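Local coordinates for protein nucleoporin NUP82 (Chaetomium thermophilum, PDB 5CWW) that probably serves as a structural component of the nuclear pore complex and as a docking partner for transport factors, here represented by its N-terminal beta-propeller domain, at residues Ile219-Ala225 with Val366-Gln370; Gly488-Ser493 with Tyr503-Pro507; Ala508-Ser514 with Glu548-Thr554. All blocks are in the same frame, centred on the assembly; numbering follows the deposited sequence.

Interaction 1 of 3, residues Ile219-Ala225 with Val366-Gln370; sequences IDLKKLA and VPKLQ
Residues Ile219-Asp220 finish an extended strand, and the backbone then turns directly into a helix that starts at Leu221. Leu224 N bonds to Asp220 O at 3.1 Å and Ala225 N to Leu221 O at 2.8 Å. Residues Val366-Gln370 run extended alongside; the CA atoms of Ala225 and Leu369 lie 5.9 Å apart, those of Ile219 and Val366 7.5 Å. No direct hydrogen bond joins the segments, but a water donates to Leu224 O (2.8 Å) and accepts from Leu369 N (3.0 Å). This is packing between adjacent blades of a beta-propeller: the end of strand 217-220 and its following helix meet the loop leading into the weakly bonded strand 369-370, each strand outermost in its four-stranded sheet. Leu224 (t, p) points across: its CD2 sits 3.9 Å from Val366 CG1, 3.4 Å from Pro367 O and 3.8 Å from Leu369 CB. Ile219 CG2 meets Val366 CG1 at 3.9 Å. Leu369 (t, p) reaches Ala225 CB with CD2 at 3.8 Å, while Leu284 touches Leu221, Leu224 and Leu369. Asp220 (chi1 t) N-caps the helix, OD1 accepting from Lys222 N at 3.1 Å; salt bridges join OD1 to Lys222 NZ (2.8 Å) and OD2 to Lys223 NZ (2.7 Å).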
# COMPACT_ATOMS: atom_id res chain seq x y z
N ILE B 219 3.93 -10.16 7.22
CA ILE B 219 5.26 -9.64 6.93
C ILE B 219 5.46 -8.27 7.56
O ILE B 219 4.72 -7.34 7.27
CB ILE B 219 5.50 -9.53 5.41
CG1 ILE B 219 5.23 -10.86 4.71
CG2 ILE B 219 6.93 -9.07 5.13
CD1 ILE B 219 5.13 -10.75 3.20
N ASP B 220 6.47 -8.16 8.41
CA ASP B 220 6.89 -6.86 8.93
C ASP B 220 7.93 -6.26 8.00
O ASP B 220 9.10 -6.66 8.01
CB ASP B 220 7.45 -7.01 10.35
CG ASP B 220 7.66 -5.67 11.04
OD1 ASP B 220 7.65 -4.62 10.36
OD2 ASP B 220 7.83 -5.67 12.28
N LEU B 221 7.50 -5.31 7.18
CA LEU B 221 8.39 -4.67 6.20
C LEU B 221 9.59 -3.99 6.86
O LEU B 221 10.64 -3.86 6.23
CB LEU B 221 7.61 -3.66 5.36
CG LEU B 221 6.41 -4.22 4.60
CD1 LEU B 221 5.75 -3.13 3.76
CD2 LEU B 221 6.80 -5.39 3.72
N LYS B 222 9.43 -3.57 8.11
CA LYS B 222 10.51 -2.89 8.82
C LYS B 222 11.65 -3.86 9.14
O LYS B 222 12.82 -3.46 9.15
CB LYS B 222 9.98 -2.24 10.10
CG LYS B 222 8.85 -1.24 9.85
CD LYS B 222 8.46 -0.50 11.12
CE LYS B 222 8.02 -1.46 12.23
NZ LYS B 222 6.91 -2.35 11.78
N LYS B 223 11.31 -5.12 9.40
CA LYS B 223 12.32 -6.15 9.59
C LYS B 223 12.94 -6.52 8.24
O LYS B 223 14.15 -6.61 8.10
CB LYS B 223 11.73 -7.40 10.25
CG LYS B 223 11.08 -7.17 11.61
CD LYS B 223 10.72 -8.50 12.27
CE LYS B 223 10.03 -8.31 13.61
NZ LYS B 223 8.58 -7.98 13.47
N LEU B 224 12.07 -6.72 7.26
CA LEU B 224 12.48 -7.13 5.92
C LEU B 224 13.42 -6.13 5.25
O LEU B 224 14.37 -6.51 4.57
CB LEU B 224 11.25 -7.34 5.04
CG LEU B 224 11.47 -7.77 3.59
CD1 LEU B 224 12.19 -9.10 3.52
CD2 LEU B 224 10.14 -7.83 2.87
N ALA B 225 13.17 -4.84 5.47
CA ALA B 225 13.94 -3.78 4.82
C ALA B 225 15.42 -3.86 5.20
O ALA B 225 16.29 -3.53 4.40
CB ALA B 225 13.38 -2.41 5.18
N VAL B 366 8.76 -14.98 1.46
CA VAL B 366 8.78 -13.53 1.54
C VAL B 366 9.74 -12.95 0.51
O VAL B 366 10.94 -13.20 0.58
CB VAL B 366 9.18 -13.06 2.95
CG1 VAL B 366 9.12 -11.54 3.06
CG2 VAL B 366 8.28 -13.70 4.00
N PRO B 367 9.22 -12.20 -0.47
CA PRO B 367 10.13 -11.59 -1.44
C PRO B 367 10.90 -10.42 -0.85
O PRO B 367 10.55 -9.92 0.22
CB PRO B 367 9.19 -11.12 -2.56
CG PRO B 367 7.90 -10.88 -1.89
CD PRO B 367 7.81 -11.87 -0.76
N LYS B 368 11.96 -10.01 -1.53
CA LYS B 368 12.75 -8.86 -1.11
C LYS B 368 11.91 -7.59 -1.18
O LYS B 368 11.10 -7.42 -2.09
CB LYS B 368 13.99 -8.71 -1.99
CG LYS B 368 14.86 -7.51 -1.64
CD LYS B 368 16.04 -7.39 -2.59
CE LYS B 368 16.80 -6.10 -2.33
NZ LYS B 368 18.02 -6.00 -3.18
N LEU B 369 12.09 -6.71 -0.21
CA LEU B 369 11.47 -5.39 -0.27
C LEU B 369 12.29 -4.52 -1.20
O LEU B 369 13.48 -4.28 -0.96
CB LEU B 369 11.38 -4.75 1.11
CG LEU B 369 10.65 -3.40 1.13
CD1 LEU B 369 9.18 -3.57 0.75
CD2 LEU B 369 10.77 -2.74 2.49
N GLN B 370 11.66 -4.05 -2.28
CA GLN B 370 12.32 -3.21 -3.27
C GLN B 370 12.02 -1.74 -3.03
O GLN B 370 10.86 -1.34 -3.00
CB GLN B 370 11.89 -3.61 -4.68
CG GLN B 370 12.21 -5.05 -5.03
CD GLN B 370 11.84 -5.40 -6.46
OE1 GLN B 370 12.10 -4.62 -7.38
NE2 GLN B 370 11.23 -6.56 -6.65
O HOH W 1 14.26 -6.87 1.79

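Interaction 2 of 3, residues Gly488-Ser493 with Tyr503-Pro507; sequences GWPMFS and YVTHP
Strands 491-493 and 503-506 run antiparallel, 4.7 Å apart at closest approach and at 144°. Met491-Thr505 and Ser493-Tyr503 are hydrogen-bonded pairs (Met491 N to Thr505 O and Thr505 N to Met491 O, both 2.9 Å; Ser493 N to Tyr503 O, 2.9 Å; Tyr503 N to Ser493 O, 2.8 Å), flanking the non-hydrogen-bonded pair Phe492-Val504. Phe492 (chi1 -81°) and Val504 (t) share one face, with Phe492 CE1 3.7 Å from Val504 CG2; both also touch Leu431. Met491 (m, t, m), Ser493, Tyr503 and Thr505 (each chi1 m) occupy the other. Met491 CE lies 4.2 Å from Thr505 CG2, and one water joins Met491 O (2.9 Å), Ser493 OG (2.5 Å) and Thr505 OG1 (2.7 Å); Thr505 OG1 also bonds to Ala565 N. Beyond the ladder His506 (t, chi2 -90°) brings its ring edge to Pro490, CD2 to CB 3.7 Å, while ND1 bonds to Ala508 N. The arrangement is a beta hairpin, forming the first two strands of a four-stranded propeller blade.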
# COMPACT_ATOMS: atom_id res chain seq x y z
N GLY B 488 -5.00 17.17 4.32
CA GLY B 488 -5.95 16.62 3.38
C GLY B 488 -5.55 15.24 2.90
O GLY B 488 -4.36 14.94 2.75
N TRP B 489 -6.55 14.40 2.65
CA TRP B 489 -6.34 13.04 2.17
C TRP B 489 -7.01 12.84 0.82
O TRP B 489 -8.11 12.29 0.74
CB TRP B 489 -6.87 12.02 3.18
CG TRP B 489 -5.89 11.66 4.24
CD1 TRP B 489 -5.64 12.35 5.39
CD2 TRP B 489 -5.04 10.51 4.26
NE1 TRP B 489 -4.67 11.70 6.12
CE2 TRP B 489 -4.28 10.57 5.45
CE3 TRP B 489 -4.83 9.44 3.39
CZ2 TRP B 489 -3.34 9.61 5.79
CZ3 TRP B 489 -3.89 8.48 3.72
CH2 TRP B 489 -3.16 8.57 4.91
N PRO B 490 -6.36 13.29 -0.26
CA PRO B 490 -6.91 13.05 -1.60
C PRO B 490 -6.79 11.58 -1.98
O PRO B 490 -5.87 10.91 -1.51
CB PRO B 490 -6.06 13.95 -2.50
CG PRO B 490 -4.76 14.09 -1.77
CD PRO B 490 -5.10 14.07 -0.31
N MET B 491 -7.70 11.09 -2.82
CA MET B 491 -7.77 9.66 -3.14
C MET B 491 -7.83 9.39 -4.64
O MET B 491 -8.45 10.14 -5.38
CB MET B 491 -9.00 9.05 -2.48
CG MET B 491 -9.04 9.19 -0.97
SD MET B 491 -10.66 8.75 -0.31
CE MET B 491 -11.61 10.20 -0.76
N PHE B 492 -7.19 8.31 -5.06
CA PHE B 492 -7.34 7.81 -6.43
C PHE B 492 -8.59 6.94 -6.54
O PHE B 492 -8.99 6.29 -5.57
CB PHE B 492 -6.11 6.99 -6.85
CG PHE B 492 -4.95 7.82 -7.32
CD1 PHE B 492 -5.11 8.83 -8.26
CD2 PHE B 492 -3.67 7.57 -6.83
CE1 PHE B 492 -4.03 9.58 -8.69
CE2 PHE B 492 -2.59 8.32 -7.26
CZ PHE B 492 -2.77 9.32 -8.19
N SER B 493 -9.19 6.93 -7.73
CA SER B 493 -10.27 6.00 -8.05
C SER B 493 -10.11 5.54 -9.49
O SER B 493 -9.81 6.34 -10.37
CB SER B 493 -11.64 6.65 -7.86
OG SER B 493 -11.80 7.15 -6.55
N TYR B 503 -9.60 8.90 -11.37
CA TYR B 503 -10.09 10.11 -10.72
C TYR B 503 -9.30 10.46 -9.47
O TYR B 503 -8.70 9.60 -8.83
CB TYR B 503 -11.56 9.94 -10.36
CG TYR B 503 -12.40 9.59 -11.56
CD1 TYR B 503 -12.90 10.58 -12.39
CD2 TYR B 503 -12.70 8.27 -11.86
CE1 TYR B 503 -13.67 10.26 -13.49
CE2 TYR B 503 -13.47 7.94 -12.96
CZ TYR B 503 -13.95 8.95 -13.77
OH TYR B 503 -14.72 8.64 -14.87
N VAL B 504 -9.31 11.74 -9.13
CA VAL B 504 -8.75 12.24 -7.88
C VAL B 504 -9.85 12.95 -7.11
O VAL B 504 -10.42 13.94 -7.59
CB VAL B 504 -7.56 13.19 -8.12
CG1 VAL B 504 -7.10 13.84 -6.81
CG2 VAL B 504 -6.41 12.45 -8.77
N THR B 505 -10.16 12.44 -5.92
CA THR B 505 -11.19 13.03 -5.06
C THR B 505 -10.55 13.72 -3.87
O THR B 505 -9.63 13.18 -3.24
CB THR B 505 -12.19 11.97 -4.57
OG1 THR B 505 -12.79 11.31 -5.69
CG2 THR B 505 -13.29 12.62 -3.72
N HIS B 506 -11.06 14.90 -3.54
CA HIS B 506 -10.53 15.73 -2.47
C HIS B 506 -11.68 16.61 -1.99
O HIS B 506 -12.59 16.89 -2.77
CB HIS B 506 -9.34 16.56 -2.98
CG HIS B 506 -8.63 17.33 -1.92
ND1 HIS B 506 -8.98 18.62 -1.57
CD2 HIS B 506 -7.57 17.01 -1.13
CE1 HIS B 506 -8.18 19.05 -0.61
NE2 HIS B 506 -7.32 18.09 -0.33
N PRO B 507 -11.66 17.05 -0.72
CA PRO B 507 -12.75 17.92 -0.26
C PRO B 507 -12.95 19.16 -1.13
O PRO B 507 -14.05 19.72 -1.14
CB PRO B 507 -12.31 18.30 1.15
CG PRO B 507 -11.50 17.13 1.61
CD PRO B 507 -10.79 16.62 0.39
O HOH W 2 -10.98 9.54 -6.63

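Interaction 3 of 3, residues Ala508-Ser514 with Glu548-Thr554; sequences AGITYIS and ERDRIFT
Strands 509-514 and 548-554 form the outer antiparallel pair of a beta-propeller blade, 4.6 Å apart at closest approach and at 151°, with a classic beta bulge. Ile552 and Phe553 both face Ile510: Ile510 N donates to Phe553 O (3.0 Å), while Ile510 O accepts from Ile552 N (3.2 Å). Past the bulge, Tyr512 and Asp550 exchange two bonds, Tyr512 N to Asp550 O and Asp550 N to Tyr512 O, each 3.0 Å; Ser514 N gives to Glu548 O at 3.0 Å and Glu548 N to Ser514 O at 2.9 Å. Gly509 (phi 164°, psi -175°) brings CA to 3.2 Å from Phe553 O, where a side chain would clash. Several polar ends find partners outside the pair: Arg551 NH2 forms a salt bridge with Glu483, Tyr512 OH bonds to Ser501 and Ser514 OG to Thr516, while Arg549 makes a cation-pi contact with Phe476 and packs on an apolar side chain of NUP159. Ile552, chi1 p, swings its end back so that CD1 lies 3.5 Å from Ile510 CG2.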
# COMPACT_ATOMS: atom_id res chain seq x y z
N ALA B 508 -11.92 19.57 -1.85
CA ALA B 508 -12.00 20.74 -2.72
C ALA B 508 -12.77 20.43 -4.00
O ALA B 508 -13.43 21.31 -4.56
CB ALA B 508 -10.61 21.26 -3.04
N GLY B 509 -12.67 19.19 -4.46
CA GLY B 509 -13.38 18.78 -5.66
C GLY B 509 -12.87 17.47 -6.25
O GLY B 509 -12.02 16.80 -5.67
N ILE B 510 -13.41 17.11 -7.42
CA ILE B 510 -13.06 15.88 -8.10
C ILE B 510 -12.45 16.19 -9.47
O ILE B 510 -12.89 17.10 -10.16
CB ILE B 510 -14.29 14.96 -8.29
CG1 ILE B 510 -14.97 14.70 -6.94
CG2 ILE B 510 -13.89 13.64 -8.95
CD1 ILE B 510 -16.29 13.96 -7.04
N THR B 511 -11.44 15.41 -9.85
CA THR B 511 -10.73 15.60 -11.11
C THR B 511 -10.64 14.31 -11.92
O THR B 511 -10.29 13.26 -11.38
CB THR B 511 -9.31 16.14 -10.88
OG1 THR B 511 -9.38 17.39 -10.18
CG2 THR B 511 -8.58 16.35 -12.21
N TYR B 512 -10.94 14.41 -13.21
CA TYR B 512 -10.76 13.31 -14.15
C TYR B 512 -9.39 13.41 -14.81
O TYR B 512 -8.96 14.49 -15.18
CB TYR B 512 -11.86 13.33 -15.22
CG TYR B 512 -11.63 12.37 -16.37
CD1 TYR B 512 -11.99 11.03 -16.26
CD2 TYR B 512 -11.07 12.80 -17.56
CE1 TYR B 512 -11.79 10.15 -17.31
CE2 TYR B 512 -10.86 11.92 -18.61
CZ TYR B 512 -11.22 10.60 -18.48
OH TYR B 512 -11.02 9.72 -19.52
N ILE B 513 -8.71 12.27 -14.93
CA ILE B 513 -7.39 12.22 -15.54
C ILE B 513 -7.34 11.06 -16.53
O ILE B 513 -7.91 10.00 -16.26
CB ILE B 513 -6.27 12.03 -14.48
CG1 ILE B 513 -6.26 13.20 -13.49
CG2 ILE B 513 -4.91 11.89 -15.15
CD1 ILE B 513 -5.42 12.95 -12.25
N SER B 514 -6.66 11.26 -17.65
CA SER B 514 -6.46 10.18 -18.62
C SER B 514 -5.08 10.22 -19.26
O SER B 514 -4.58 11.28 -19.62
CB SER B 514 -7.51 10.23 -19.71
OG SER B 514 -7.19 9.30 -20.72
N GLU B 548 -4.28 14.14 -20.10
CA GLU B 548 -5.24 15.23 -19.99
C GLU B 548 -5.92 15.20 -18.63
O GLU B 548 -6.08 14.14 -18.02
CB GLU B 548 -6.29 15.13 -21.10
CG GLU B 548 -7.22 13.93 -21.00
CD GLU B 548 -8.29 13.92 -22.07
OE1 GLU B 548 -8.13 14.63 -23.09
OE2 GLU B 548 -9.30 13.20 -21.90
N ARG B 549 -6.32 16.38 -18.15
CA ARG B 549 -6.95 16.51 -16.85
C ARG B 549 -8.03 17.58 -16.90
O ARG B 549 -7.83 18.65 -17.49
CB ARG B 549 -5.92 16.84 -15.77
CG ARG B 549 -5.00 18.00 -16.12
CD ARG B 549 -3.66 17.89 -15.42
NE ARG B 549 -2.65 18.75 -16.05
CZ ARG B 549 -1.97 18.42 -17.15
NH1 ARG B 549 -1.08 19.27 -17.64
NH2 ARG B 549 -2.18 17.26 -17.75
N ASP B 550 -9.17 17.30 -16.28
CA ASP B 550 -10.27 18.25 -16.26
C ASP B 550 -11.07 18.12 -14.97
O ASP B 550 -11.45 17.01 -14.58
CB ASP B 550 -11.18 18.03 -17.47
CG ASP B 550 -12.31 19.04 -17.53
OD1 ASP B 550 -12.07 20.17 -18.03
OD2 ASP B 550 -13.43 18.72 -17.09
N ARG B 551 -11.32 19.24 -14.32
CA ARG B 551 -12.13 19.24 -13.11
C ARG B 551 -13.60 19.11 -13.46
O ARG B 551 -14.12 19.86 -14.29
CB ARG B 551 -11.90 20.50 -12.29
CG ARG B 551 -12.73 20.53 -11.03
CD ARG B 551 -12.18 21.48 -9.99
NE ARG B 551 -10.82 21.15 -9.59
CZ ARG B 551 -10.22 21.68 -8.53
NH1 ARG B 551 -8.98 21.34 -8.23
NH2 ARG B 551 -10.86 22.56 -7.77
N ILE B 552 -14.27 18.17 -12.81
CA ILE B 552 -15.67 17.88 -13.07
C ILE B 552 -16.57 18.49 -12.00
O ILE B 552 -17.75 18.74 -12.23
CB ILE B 552 -15.91 16.37 -13.14
CG1 ILE B 552 -15.56 15.72 -11.80
CG2 ILE B 552 -15.07 15.76 -14.26
CD1 ILE B 552 -15.97 14.30 -11.72
N PHE B 553 -16.00 18.72 -10.82
CA PHE B 553 -16.77 19.17 -9.67
C PHE B 553 -15.89 19.95 -8.69
O PHE B 553 -14.74 19.59 -8.45
CB PHE B 553 -17.40 17.98 -8.95
CG PHE B 553 -18.09 18.35 -7.66
CD1 PHE B 553 -19.35 18.93 -7.68
CD2 PHE B 553 -17.48 18.11 -6.44
CE1 PHE B 553 -19.98 19.27 -6.49
CE2 PHE B 553 -18.11 18.45 -5.26
CZ PHE B 553 -19.36 19.03 -5.29
N THR B 554 -16.47 21.01 -8.14
CA THR B 554 -15.79 21.83 -7.13
C THR B 554 -16.73 22.12 -5.97
O THR B 554 -17.86 22.57 -6.18
CB THR B 554 -15.30 23.15 -7.73
OG1 THR B 554 -14.60 22.90 -8.95
CG2 THR B 554 -14.37 23.87 -6.75

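How the interactions relate
Along the chain the three contacts come in series. Interactions 2 and 3 belong to one four-stranded antiparallel sheet, order 491-494, 501-506, 509-514, 548-554; their centres are 10 Å apart. They meet where strands 501-506 and 509-514 lie side by side: Val504 O to Thr511 N is 2.9 Å, a probable hydrogen bond, and Tyr503 CE1 packs 3.3 Å from Tyr512 CD1. Together they build a single blade from edge to edge. Interaction 1 instead links two consecutive blades farther round the propeller, its centre 28 Å from that of interaction 2 and 36 Å from that of interaction 3, the latter across the chain's centre. Backbone ladders join the strands of the shared blade, whereas interaction 1 has apolar side chains and one bridging water but no direct hydrogen bond.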